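Local coordinates for protein NEQ011 (Nanoarchaeum equitans Kin4-M, PDB 6GQ8) that binds iron through histidine and cysteine ligands and probably acts as a superoxide reductase, removing superoxide by one-electron reduction, at residues T4-I16 with I27-H41. Residues are numbered along the deposited sequence; the frame is centred on the assembly and turned at random.
Sequences TEYNPKHSPIIEI and IEVGKEVKHPNEPSH. With FE (Fe (III) ion), chain E.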
loop_
_atom_site.group_PDB
_atom_site.type_symbol
_atom_site.label_atom_id
_atom_site.label_comp_id
_atom_site.label_asym_id
_atom_site.label_seq_id
_atom_site.Cartn_x
_atom_site.Cartn_y
_atom_site.Cartn_z
ATOM N N THR A 4 22.695 -0.021 2.692
ATOM C CA THR A 4 23.089 -0.796 1.525
ATOM C C THR A 4 23.986 -1.969 1.880
ATOM O O THR A 4 24.178 -2.860 1.046
ATOM C CB THR A 4 23.816 0.094 0.508
ATOM O OG1 THR A 4 24.978 0.670 1.117
ATOM C CG2 THR A 4 22.901 1.210 0.030
ATOM N N GLU A 5 24.543 -1.976 3.089
ATOM C CA GLU A 5 25.401 -3.067 3.523
ATOM C C GLU A 5 24.604 -4.363 3.603
ATOM O O GLU A 5 23.433 -4.368 3.996
ATOM C CB GLU A 5 25.998 -2.736 4.893
ATOM C CG GLU A 5 26.641 -1.360 4.966
ATOM C CD GLU A 5 27.392 -1.123 6.261
ATOM O OE1 GLU A 5 26.977 -1.680 7.300
ATOM O OE2 GLU A 5 28.392 -0.374 6.241
ATOM N N TYR A 6 25.237 -5.464 3.209
ATOM C CA TYR A 6 24.563 -6.753 3.250
ATOM C C TYR A 6 24.327 -7.186 4.692
ATOM O O TYR A 6 25.181 -6.998 5.562
ATOM C CB TYR A 6 25.377 -7.817 2.512
ATOM C CG TYR A 6 24.805 -9.208 2.671
ATOM C CD1 TYR A 6 23.685 -9.605 1.956
ATOM C CD2 TYR A 6 25.378 -10.119 3.550
ATOM C CE1 TYR A 6 23.153 -10.872 2.105
ATOM C CE2 TYR A 6 24.853 -11.388 3.704
ATOM C CZ TYR A 6 23.741 -11.759 2.980
ATOM O OH TYR A 6 23.216 -13.021 3.131
ATOM N N ASN A 7 23.159 -7.773 4.937
ATOM C CA ASN A 7 22.797 -8.272 6.256
ATOM C C ASN A 7 21.921 -9.509 6.102
ATOM O O ASN A 7 20.841 -9.432 5.504
ATOM C CB ASN A 7 22.078 -7.192 7.063
ATOM C CG ASN A 7 21.763 -7.634 8.477
ATOM O OD1 ASN A 7 20.755 -8.296 8.723
ATOM N ND2 ASN A 7 22.628 -7.270 9.418
ATOM N N PRO A 8 22.351 -10.662 6.621
ATOM C CA PRO A 8 21.588 -11.902 6.392
ATOM C C PRO A 8 20.155 -11.851 6.892
ATOM O O PRO A 8 19.290 -12.530 6.324
ATOM C CB PRO A 8 22.408 -12.959 7.147
ATOM C CG PRO A 8 23.785 -12.383 7.230
ATOM C CD PRO A 8 23.596 -10.904 7.370
ATOM N N LYS A 9 19.871 -11.069 7.932
ATOM C CA LYS A 9 18.531 -11.037 8.503
ATOM C C LYS A 9 17.630 -9.999 7.849
ATOM O O LYS A 9 16.404 -10.160 7.868
ATOM C CB LYS A 9 18.595 -10.771 10.010
ATOM C CG LYS A 9 18.885 -12.005 10.853
ATOM C CD LYS A 9 18.796 -11.683 12.335
ATOM C CE LYS A 9 18.914 -12.936 13.187
ATOM N NZ LYS A 9 18.766 -12.635 14.639
ATOM N N HIS A 10 18.198 -8.936 7.275
ATOM C CA HIS A 10 17.411 -7.801 6.815
ATOM C C HIS A 10 17.503 -7.523 5.321
ATOM O O HIS A 10 16.594 -6.885 4.781
ATOM C CB HIS A 10 17.826 -6.524 7.563
ATOM C CG HIS A 10 17.566 -6.566 9.038
ATOM N ND1 HIS A 10 18.547 -6.869 9.957
ATOM C CD2 HIS A 10 16.443 -6.323 9.754
ATOM C CE1 HIS A 10 18.037 -6.823 11.175
ATOM N NE2 HIS A 10 16.762 -6.494 11.081
ATOM N N SER A 11 18.554 -7.969 4.641
ATOM C CA SER A 11 18.725 -7.629 3.231
ATOM C C SER A 11 17.703 -8.368 2.373
ATOM O O SER A 11 17.567 -9.590 2.493
ATOM C CB SER A 11 20.141 -7.960 2.760
ATOM O OG SER A 11 21.091 -7.089 3.348
ATOM N N PRO A 12 16.962 -7.670 1.505
ATOM C CA PRO A 12 16.023 -8.346 0.598
ATOM C C PRO A 12 16.762 -8.983 -0.569
ATOM O O PRO A 12 17.251 -8.291 -1.466
ATOM C CB PRO A 12 15.104 -7.205 0.142
ATOM C CG PRO A 12 15.948 -5.978 0.242
ATOM C CD PRO A 12 16.893 -6.202 1.397
ATOM N N ILE A 13 16.839 -10.309 -0.564
ATOM C CA ILE A 13 17.583 -11.031 -1.593
ATOM C C ILE A 13 16.718 -11.160 -2.839
ATOM O O ILE A 13 15.556 -11.574 -2.762
ATOM C CB ILE A 13 18.023 -12.411 -1.077
ATOM C CG1 ILE A 13 18.927 -12.258 0.147
ATOM C CG2 ILE A 13 18.734 -13.192 -2.174
ATOM C CD1 ILE A 13 20.119 -11.356 -0.088
ATOM N N ILE A 14 17.289 -10.824 -3.993
ATOM C CA ILE A 14 16.578 -10.843 -5.267
ATOM C C ILE A 14 17.044 -12.047 -6.075
ATOM O O ILE A 14 18.251 -12.272 -6.223
ATOM C CB ILE A 14 16.810 -9.542 -6.057
ATOM C CG1 ILE A 14 16.421 -8.322 -5.220
ATOM C CG2 ILE A 14 16.035 -9.565 -7.365
ATOM C CD1 ILE A 14 16.921 -7.015 -5.788
ATOM N N GLU A 15 16.089 -12.808 -6.609
ATOM C CA GLU A 15 16.362 -13.849 -7.591
ATOM C C GLU A 15 15.525 -13.605 -8.837
ATOM O O GLU A 15 14.358 -13.212 -8.745
ATOM C CB GLU A 15 16.073 -15.250 -7.045
ATOM C CG GLU A 15 17.002 -15.691 -5.934
ATOM C CD GLU A 15 16.793 -17.142 -5.549
ATOM O OE1 GLU A 15 15.825 -17.759 -6.047
ATOM O OE2 GLU A 15 17.608 -17.673 -4.767
ATOM N N ILE A 16 16.127 -13.838 -10.001
ATOM C CA ILE A 16 15.516 -13.524 -11.287
ATOM C C ILE A 16 15.503 -14.777 -12.150
ATOM O O ILE A 16 16.536 -15.435 -12.311
ATOM C CB ILE A 16 16.265 -12.387 -12.008
ATOM C CG1 ILE A 16 16.320 -11.135 -11.131
ATOM C CG2 ILE A 16 15.606 -12.073 -13.343
ATOM C CD1 ILE A 16 17.274 -10.074 -11.642
ATOM N N ILE A 27 11.622 -12.227 -4.135
ATOM C CA ILE A 27 12.247 -11.385 -3.124
ATOM C C ILE A 27 11.989 -12.032 -1.772
ATOM O O ILE A 27 10.836 -12.317 -1.429
ATOM C CB ILE A 27 11.700 -9.944 -3.146
ATOM C CG1 ILE A 27 11.728 -9.374 -4.566
ATOM C CG2 ILE A 27 12.514 -9.054 -2.223
ATOM C CD1 ILE A 27 10.687 -8.311 -4.807
ATOM N N GLU A 28 13.055 -12.275 -1.014
ATOM C CA GLU A 28 12.935 -12.879 0.306
ATOM C C GLU A 28 13.870 -12.170 1.271
ATOM O O GLU A 28 15.050 -11.976 0.966
ATOM C CB GLU A 28 13.257 -14.380 0.257
ATOM C CG GLU A 28 13.023 -15.110 1.573
ATOM C CD GLU A 28 13.185 -16.618 1.456
ATOM O OE1 GLU A 28 13.646 -17.095 0.398
ATOM O OE2 GLU A 28 12.850 -17.327 2.429
ATOM N N VAL A 29 13.340 -11.786 2.430
ATOM C CA VAL A 29 14.129 -11.186 3.501
ATOM C C VAL A 29 14.391 -12.257 4.550
ATOM O O VAL A 29 13.463 -12.953 4.982
ATOM C CB VAL A 29 13.414 -9.972 4.116
ATOM C CG1 VAL A 29 14.264 -9.368 5.227
ATOM C CG2 VAL A 29 13.113 -8.931 3.046
ATOM N N GLY A 30 15.649 -12.402 4.947
ATOM C CA GLY A 30 15.999 -13.422 5.917
ATOM C C GLY A 30 16.047 -14.815 5.334
ATOM O O GLY A 30 15.608 -15.774 5.986
ATOM N N LYS A 31 16.570 -14.955 4.114
ATOM C CA LYS A 31 16.562 -16.246 3.434
ATOM C C LYS A 31 17.384 -17.285 4.192
ATOM O O LYS A 31 16.894 -18.380 4.493
ATOM C CB LYS A 31 17.075 -16.076 2.006
ATOM C CG LYS A 31 16.822 -17.269 1.111
ATOM C CD LYS A 31 17.438 -17.062 -0.260
ATOM C CE LYS A 31 17.162 -18.249 -1.162
ATOM N NZ LYS A 31 17.707 -18.032 -2.526
ATOM N N GLU A 32 18.638 -16.959 4.517
ATOM C CA GLU A 32 19.515 -17.914 5.187
ATOM C C GLU A 32 19.396 -17.877 6.701
ATOM O O GLU A 32 19.593 -18.909 7.353
ATOM C CB GLU A 32 20.975 -17.688 4.778
ATOM C CG GLU A 32 21.598 -16.379 5.250
ATOM C CD GLU A 32 23.099 -16.343 5.026
ATOM O OE1 GLU A 32 23.577 -17.073 4.132
ATOM O OE2 GLU A 32 23.788 -15.525 5.675
ATOM N N VAL A 33 19.089 -16.720 7.278
ATOM C CA VAL A 33 18.829 -16.594 8.705
ATOM C C VAL A 33 17.468 -15.930 8.835
ATOM O O VAL A 33 17.313 -14.750 8.490
ATOM C CB VAL A 33 19.914 -15.788 9.431
ATOM C CG1 VAL A 33 19.606 -15.714 10.915
ATOM C CG2 VAL A 33 21.283 -16.414 9.197
ATOM N N LYS A 34 16.482 -16.681 9.321
ATOM C CA LYS A 34 15.116 -16.182 9.383
ATOM C C LYS A 34 15.022 -14.983 10.318
ATOM O O LYS A 34 15.539 -15.008 11.438
ATOM C CB LYS A 34 14.171 -17.296 9.838
ATOM C CG LYS A 34 13.471 -18.014 8.689
ATOM C CD LYS A 34 12.588 -19.151 9.184
ATOM C CE LYS A 34 11.465 -18.640 10.075
ATOM N NZ LYS A 34 10.498 -17.801 9.314
ATOM N N HIS A 35 14.371 -13.929 9.848
ATOM C CA HIS A 35 14.131 -12.757 10.678
ATOM C C HIS A 35 12.913 -13.006 11.566
ATOM O O HIS A 35 11.959 -13.660 11.137
ATOM C CB HIS A 35 13.900 -11.524 9.798
ATOM C CG HIS A 35 13.807 -10.235 10.559
ATOM N ND1 HIS A 35 12.623 -9.763 11.084
ATOM C CD2 HIS A 35 14.746 -9.304 10.856
ATOM C CE1 HIS A 35 12.839 -8.606 11.684
ATOM N NE2 HIS A 35 14.119 -8.304 11.560
ATOM N N PRO A 36 12.927 -12.518 12.808
ATOM C CA PRO A 36 11.747 -12.668 13.668
ATOM C C PRO A 36 10.505 -12.086 13.009
ATOM O O PRO A 36 10.572 -11.116 12.250
ATOM C CB PRO A 36 12.128 -11.890 14.934
ATOM C CG PRO A 36 13.619 -11.945 14.969
ATOM C CD PRO A 36 14.069 -11.926 13.528
ATOM N N ASN A 37 9.356 -12.711 13.288
ATOM C CA ASN A 37 8.061 -12.263 12.766
ATOM C C ASN A 37 7.121 -12.135 13.961
ATOM O O ASN A 37 6.332 -13.037 14.250
ATOM C CB ASN A 37 7.518 -13.220 11.708
ATOM C CG ASN A 37 6.421 -12.597 10.866
ATOM O OD1 ASN A 37 5.791 -11.618 11.269
ATOM N ND2 ASN A 37 6.186 -13.163 9.688
ATOM N N GLU A 38 7.204 -11.001 14.640
ATOM C CA GLU A 38 6.500 -10.724 15.881
ATOM C C GLU A 38 5.750 -9.411 15.747
ATOM O O GLU A 38 6.081 -8.584 14.890
ATOM C CB GLU A 38 7.491 -10.650 17.052
ATOM C CG GLU A 38 8.388 -11.870 17.178
ATOM C CD GLU A 38 9.614 -11.605 18.027
ATOM O OE1 GLU A 38 9.819 -10.443 18.436
ATOM O OE2 GLU A 38 10.368 -12.563 18.298
ATOM N N PRO A 39 4.732 -9.180 16.587
ATOM C CA PRO A 39 3.975 -7.921 16.474
ATOM C C PRO A 39 4.843 -6.677 16.563
ATOM O O PRO A 39 4.637 -5.728 15.794
ATOM C CB PRO A 39 2.982 -8.013 17.639
ATOM C CG PRO A 39 2.775 -9.482 17.825
ATOM C CD PRO A 39 4.115 -10.110 17.554
ATOM N N SER A 40 5.833 -6.666 17.456
ATOM C CA SER A 40 6.688 -5.504 17.657
ATOM C C SER A 40 8.015 -5.597 16.911
ATOM O O SER A 40 8.884 -4.742 17.113
ATOM C CB SER A 40 6.939 -5.278 19.148
ATOM O OG SER A 40 5.724 -5.007 19.824
ATOM N N HIS A 41 8.194 -6.607 16.059
ATOM C CA HIS A 41 9.441 -6.748 15.306
ATOM C C HIS A 41 9.178 -7.676 14.128
ATOM O O HIS A 41 9.064 -8.891 14.318
ATOM C CB HIS A 41 10.559 -7.288 16.191
ATOM C CG HIS A 41 11.900 -7.294 15.527
ATOM N ND1 HIS A 41 12.969 -8.022 16.005
ATOM C CD2 HIS A 41 12.350 -6.648 14.424
ATOM C CE1 HIS A 41 14.016 -7.832 15.222
ATOM N NE2 HIS A 41 13.667 -7.000 14.256
HETATM FE FE FE E . 14.989 -6.432 12.451
HETATM O O HOH W 1 18.023 -11.654 3.912
#
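His-10 and His-35 meet at the iron (III) ion, each giving its NE2. His-10 NE2 binds the iron at 2.2 Å, and it stands 3.2 Å from His-35 NE2 as a fellow ligand. The ring planes of His-10 and His-35 are turned 69° to each other. His-41 NE2 joins them at 2.3 Å from the iron. In His-10 and His-35 the ND1 on the other side of the ring donates a hydrogen bond to a carbonyl. Asn-7 OD1 accepts from His-10 ND1 at 2.9 Å, the donor lying well above the amide plane, while Pro-36 O receives His-35 ND1 on a lone pair; both bonds should limit ring rotation. With Cys-97 and His-100 these histidines complete the four-histidine, one-cysteine centre of superoxide reductases.

Backbone bonds pair Ile-13 with Glu-28 in both directions, Ile-13 N to Glu-28 O at 2.9 Å and Glu-28 N to Ile-13 O at 3.1 Å. Beyond this hydrogen-bonded antiparallel pair a water bridges the two segments, donating to Pro-8 O and Ser-11 O and accepting from Gly-30 N, whose residue has the positive phi that glycine tolerates.

In van der Waals packing, the two methyls of Val-29 go to different partners: CG1, anti to the backbone N (chi1 -180°), reaches His-10 O at 3.4 Å and also lies against Lys-9 O, while CG2 makes an apolar contact with Pro-12 CB. With an alanine in place of Val-29 both methyls go, and a gap would probably open between this residue, the Lys-9 and His-10 carbonyls and Pro-12. Nearer the surface, the Val-33 side chain lies across the extended Lys-9 chain, its CG1 3.7 Å from Lys-9 CE.

Strands 12-19 and 22-29 form a beta hairpin, and strand 74-84 continues their antiparallel sheet beyond 22-29. Pro-12 rests on Ala-93 of strand 89-97, Val-29 on Ile-43 of strand 43-52, and Trp-103 of strand 101-108 stacks on the His-10 ring.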